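Local coordinates for signal transduction protein pmrD (Escherichia coli, PDB 4HN7), which interacts with the phosphorylated response regulator BasR to mediate induction of BasR-activated genes, which gives polymyxin resistance in some natural isolates, at residues M1-K6 and V42-P48; M30-S36 and V64-S70. The contacts are given in a common frame with arbitrary orientation. Residue numbers count along the deposited sequence, not the author numbering.

Contact 1 of 2, residues M1-K6 and V42-P48; sequences MEWLVK and VGDLLSP
Residues Trp3-Val5 and Leu45-Pro48 are extended and antiparallel, with strand axes 4.8 Å apart at closest and 149° between their directions. They lie on the first and last strands of the six-stranded antiparallel barrel and close it. Trp3 and Leu46 form a hydrogen-bonded pair: Trp3 N to Leu46 O 3.0 Å, Leu46 N to Trp3 O 2.9 Å. Leu4 and Leu45 follow as a non-hydrogen-bonded pair on one face, CA to CA 4.7 Å. Val5 N then bonds Asp44 O at 2.9 Å, but Val5 O takes Gly43 N at 3.0 Å. Gly43 has positive phi (84°). Leu4 is off-rotamer (chi1 -122°, chi2 3°): its CD1 lies 4.1 Å from Leu45 CB and unusually close to Asp44 O, 2.9 Å. Glu2 (chi1 m) reaches past Ser47 to a salt bridge with Arg58. Trp3 (chi1 m, chi2 95°) and Leu46 (m, t) share the other face, their CB atoms 4.4 Å apart. Val5 (chi1 t) points toward residues 42-48, and its CG2 lies 4.1 Å from Leu46 CD1.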
# COMPACT_ATOMS: atom_id res chain seq x y z
N MET A 1 12.58 0.82 -12.32
CA MET A 1 13.61 1.60 -11.60
C MET A 1 13.21 1.97 -10.19
O MET A 1 12.08 2.35 -9.90
CB MET A 1 13.92 2.91 -12.32
CG MET A 1 14.81 2.77 -13.52
SD MET A 1 15.18 4.39 -14.14
CE MET A 1 16.17 3.93 -15.58
N GLU A 2 14.21 1.92 -9.35
CA GLU A 2 14.14 2.39 -8.02
C GLU A 2 14.66 3.79 -8.03
O GLU A 2 15.47 4.15 -8.87
CB GLU A 2 14.99 1.47 -7.17
CG GLU A 2 14.43 0.04 -7.12
CD GLU A 2 15.25 -0.92 -6.23
OE1 GLU A 2 16.47 -0.76 -6.20
OE2 GLU A 2 14.71 -1.86 -5.60
N TRP A 3 14.19 4.60 -7.09
CA TRP A 3 14.46 6.01 -7.10
C TRP A 3 14.86 6.31 -5.74
O TRP A 3 14.29 5.79 -4.84
CB TRP A 3 13.19 6.75 -7.41
CG TRP A 3 12.69 6.46 -8.80
CD1 TRP A 3 11.77 5.50 -9.19
CD2 TRP A 3 13.16 7.10 -10.02
NE1 TRP A 3 11.66 5.52 -10.57
CE2 TRP A 3 12.48 6.49 -11.09
CE3 TRP A 3 14.05 8.14 -10.30
CZ2 TRP A 3 12.69 6.89 -12.40
CZ3 TRP A 3 14.26 8.52 -11.60
CH2 TRP A 3 13.58 7.92 -12.63
N LEU A 4 15.82 7.19 -5.58
CA LEU A 4 16.17 7.68 -4.27
C LEU A 4 15.58 9.06 -4.09
O LEU A 4 15.73 9.93 -4.93
CB LEU A 4 17.68 7.74 -4.19
CG LEU A 4 18.34 6.93 -3.07
CD1 LEU A 4 17.37 6.11 -2.24
CD2 LEU A 4 19.40 6.00 -3.66
N VAL A 5 14.87 9.29 -3.01
CA VAL A 5 14.34 10.61 -2.78
C VAL A 5 15.43 11.55 -2.35
O VAL A 5 15.92 11.40 -1.26
CB VAL A 5 13.33 10.58 -1.66
CG1 VAL A 5 12.75 11.97 -1.43
CG2 VAL A 5 12.27 9.53 -1.96
N LYS A 6 15.80 12.51 -3.20
CA LYS A 6 16.86 13.48 -2.89
C LYS A 6 16.36 14.70 -2.17
O LYS A 6 17.12 15.30 -1.47
CB LYS A 6 17.58 13.95 -4.15
CG LYS A 6 18.59 12.95 -4.73
CD LYS A 6 19.78 12.73 -3.81
CE LYS A 6 21.10 13.11 -4.49
NZ LYS A 6 22.10 13.65 -3.51
N VAL A 42 13.72 12.16 2.83
CA VAL A 42 14.89 12.08 2.00
C VAL A 42 15.74 10.92 2.49
O VAL A 42 15.75 10.59 3.68
CB VAL A 42 15.62 13.44 1.81
CG1 VAL A 42 15.00 14.50 2.64
CG2 VAL A 42 17.09 13.36 2.08
N GLY A 43 16.39 10.29 1.49
CA GLY A 43 17.19 9.10 1.63
C GLY A 43 16.37 7.84 1.59
O GLY A 43 16.94 6.77 1.76
N ASP A 44 15.05 7.95 1.41
CA ASP A 44 14.20 6.82 1.08
C ASP A 44 14.35 6.30 -0.36
O ASP A 44 14.72 6.99 -1.32
CB ASP A 44 12.76 7.10 1.41
CG ASP A 44 12.50 7.17 2.92
OD1 ASP A 44 11.35 7.41 3.37
OD2 ASP A 44 13.47 6.97 3.68
N LEU A 45 14.13 5.00 -0.47
CA LEU A 45 14.12 4.30 -1.71
C LEU A 45 12.65 4.07 -2.07
O LEU A 45 11.87 3.58 -1.25
CB LEU A 45 14.79 2.94 -1.54
CG LEU A 45 14.83 1.95 -2.69
CD1 LEU A 45 15.88 2.37 -3.64
CD2 LEU A 45 15.15 0.57 -2.19
N LEU A 46 12.29 4.36 -3.32
CA LEU A 46 10.99 3.95 -3.88
C LEU A 46 11.16 2.90 -4.94
O LEU A 46 11.85 3.13 -5.90
CB LEU A 46 10.31 5.14 -4.52
CG LEU A 46 10.04 6.26 -3.54
CD1 LEU A 46 9.71 7.45 -4.39
CD2 LEU A 46 8.92 5.93 -2.60
N SER A 47 10.50 1.76 -4.80
CA SER A 47 10.71 0.66 -5.70
C SER A 47 9.40 0.38 -6.36
O SER A 47 8.38 0.35 -5.68
CB SER A 47 11.15 -0.54 -4.90
OG SER A 47 11.45 -0.11 -3.56
N PRO A 48 9.40 0.16 -7.67
CA PRO A 48 8.19 -0.15 -8.42
C PRO A 48 7.48 -1.38 -7.94
O PRO A 48 8.14 -2.35 -7.69
CB PRO A 48 8.70 -0.42 -9.81
CG PRO A 48 10.10 -0.81 -9.61
CD PRO A 48 10.60 0.02 -8.50

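Contact 2 of 2, residues M30-S36 and V64-S70; sequences MIAEVKS and VKVLSAS
Seven backbone hydrogen bonds join the two strands. Lys35 N to Lys65 O is 2.7 Å and Lys65 N to Lys35 O 2.8 Å. At the other end Ile31 N to Ser70 O is 2.8 Å and Ser70 N to Ile31 O 2.9 Å. Between them Glu33 N bonds Ser68 O at 2.7 Å. Glu33 O accepts twice, from Leu67 N at 2.7 Å and from Ser68 N at 3.1 Å. Leu67 and Ser68 both face Glu33, a classic beta bulge, with Leu67 at phi/psi -89/-34. The register shifts by one there: Ala32 pairs with Ala69, but Val34 with Val66. The strands are antiparallel within the barrel, with axes 4.4 Å apart at closest and 140° between directions. Ala32, Val34, Val66 and Ala69 share one face. Val34 (chi1 m) sets CG1 4.3 Å from Val66 CG2 and CB 3.9 Å from Val64 CG2. Met30 (m, m, m) curls to place CE 4.0 Å from Ala69 CB. Ile31, Glu33 and Ser70 lie on the opposite face, touching helix 74-84. Lys35, also there, lays CB 3.7 Å from Leu67 CD1 and packs on Leu61 of the second subunit.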
# COMPACT_ATOMS: atom_id res chain seq x y z
N MET A 30 14.29 13.53 -11.42
CA MET A 30 12.93 13.77 -11.82
C MET A 30 12.35 14.55 -10.68
O MET A 30 12.90 14.57 -9.62
CB MET A 30 12.11 12.48 -11.99
CG MET A 30 12.58 11.54 -13.06
SD MET A 30 12.29 12.00 -14.80
CE MET A 30 10.54 11.73 -14.86
N ILE A 31 11.26 15.23 -10.94
CA ILE A 31 10.47 15.85 -9.94
C ILE A 31 9.19 15.07 -10.04
O ILE A 31 8.73 14.79 -11.13
CB ILE A 31 10.18 17.32 -10.28
CG1 ILE A 31 11.50 18.04 -10.34
CG2 ILE A 31 9.22 17.94 -9.24
CD1 ILE A 31 11.45 19.46 -10.82
N ALA A 32 8.59 14.76 -8.91
CA ALA A 32 7.40 13.96 -8.93
C ALA A 32 6.44 14.40 -7.87
O ALA A 32 6.82 14.63 -6.78
CB ALA A 32 7.73 12.49 -8.80
N GLU A 33 5.18 14.44 -8.25
CA GLU A 33 4.09 14.74 -7.40
C GLU A 33 3.50 13.38 -7.02
O GLU A 33 3.10 12.59 -7.90
CB GLU A 33 3.12 15.57 -8.21
CG GLU A 33 2.11 16.41 -7.45
CD GLU A 33 1.55 17.54 -8.33
OE1 GLU A 33 0.46 17.36 -8.95
OE2 GLU A 33 2.23 18.61 -8.42
N VAL A 34 3.47 13.08 -5.72
CA VAL A 34 3.09 11.76 -5.28
C VAL A 34 2.00 11.90 -4.25
O VAL A 34 1.77 12.94 -3.77
CB VAL A 34 4.28 10.92 -4.71
CG1 VAL A 34 5.46 10.91 -5.66
CG2 VAL A 34 4.72 11.43 -3.37
N LYS A 35 1.36 10.80 -3.93
CA LYS A 35 0.38 10.75 -2.91
C LYS A 35 0.65 9.49 -2.08
O LYS A 35 0.81 8.42 -2.64
CB LYS A 35 -0.96 10.63 -3.61
CG LYS A 35 -2.13 10.71 -2.68
CD LYS A 35 -3.36 10.05 -3.28
CE LYS A 35 -4.65 10.42 -2.54
NZ LYS A 35 -4.46 10.68 -1.07
N SER A 36 0.68 9.62 -0.76
CA SER A 36 0.87 8.45 0.09
C SER A 36 0.22 8.68 1.40
O SER A 36 0.13 9.81 1.85
CB SER A 36 2.37 8.22 0.39
OG SER A 36 2.58 7.05 1.19
N VAL A 64 3.04 4.24 -2.42
CA VAL A 64 2.87 5.62 -2.86
C VAL A 64 2.44 5.64 -4.32
O VAL A 64 2.86 4.80 -5.08
CB VAL A 64 4.10 6.55 -2.66
CG1 VAL A 64 5.21 5.88 -1.91
CG2 VAL A 64 4.62 7.08 -3.95
N LYS A 65 1.60 6.62 -4.69
CA LYS A 65 1.01 6.72 -6.05
C LYS A 65 1.70 7.92 -6.59
O LYS A 65 1.77 8.94 -5.89
CB LYS A 65 -0.51 6.97 -5.98
CG LYS A 65 -1.42 6.21 -6.97
CD LYS A 65 -2.93 6.33 -6.59
CE LYS A 65 -3.83 5.08 -6.87
NZ LYS A 65 -5.13 4.86 -6.08
N VAL A 66 2.29 7.79 -7.78
CA VAL A 66 2.84 8.92 -8.49
C VAL A 66 1.71 9.56 -9.25
O VAL A 66 1.13 8.94 -10.06
CB VAL A 66 3.89 8.53 -9.52
CG1 VAL A 66 4.27 9.71 -10.34
CG2 VAL A 66 5.11 8.00 -8.84
N LEU A 67 1.43 10.81 -8.96
CA LEU A 67 0.38 11.54 -9.60
C LEU A 67 0.88 12.24 -10.85
O LEU A 67 0.15 12.39 -11.81
CB LEU A 67 -0.17 12.56 -8.61
CG LEU A 67 -0.82 11.88 -7.40
CD1 LEU A 67 -1.47 12.92 -6.53
CD2 LEU A 67 -1.88 10.87 -7.79
N SER A 68 2.13 12.68 -10.86
CA SER A 68 2.73 13.19 -12.09
C SER A 68 4.20 13.35 -11.89
O SER A 68 4.65 13.43 -10.74
CB SER A 68 2.15 14.54 -12.51
OG SER A 68 2.80 15.62 -11.86
N ALA A 69 4.93 13.43 -13.01
CA ALA A 69 6.37 13.61 -13.05
C ALA A 69 6.93 14.40 -14.22
O ALA A 69 6.37 14.41 -15.30
CB ALA A 69 7.05 12.27 -13.03
N SER A 70 8.08 14.99 -13.98
CA SER A 70 8.78 15.75 -14.97
C SER A 70 10.22 15.54 -14.70
O SER A 70 10.55 15.11 -13.63
CB SER A 70 8.48 17.21 -14.75
OG SER A 70 7.45 17.33 -13.80

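In the fold
Both contacts are antiparallel strand pairs of one barrel, with centres about 12 Å apart. Contact 1 is the seam; contact 2 joins two strands in the middle of the order. Their segments alternate along the chain. They touch at two points: Trp3 CZ3 lies 3.8 Å from Met30 CG, and Leu46 CD2 lies 3.8 Å from Val64 CG1, a buried pair. Each contact is partly buried. Contact 1 has four backbone hydrogen bonds, and Glu2 adds a salt bridge to Arg58. Contact 2 has seven, with Ala and Val on one face and Glu33, Lys35 and serines on the other. It contains a classic bulge and reaches the second subunit. The disulfide Cys9-Cys81 ties helix 74-84 to strand 3-9.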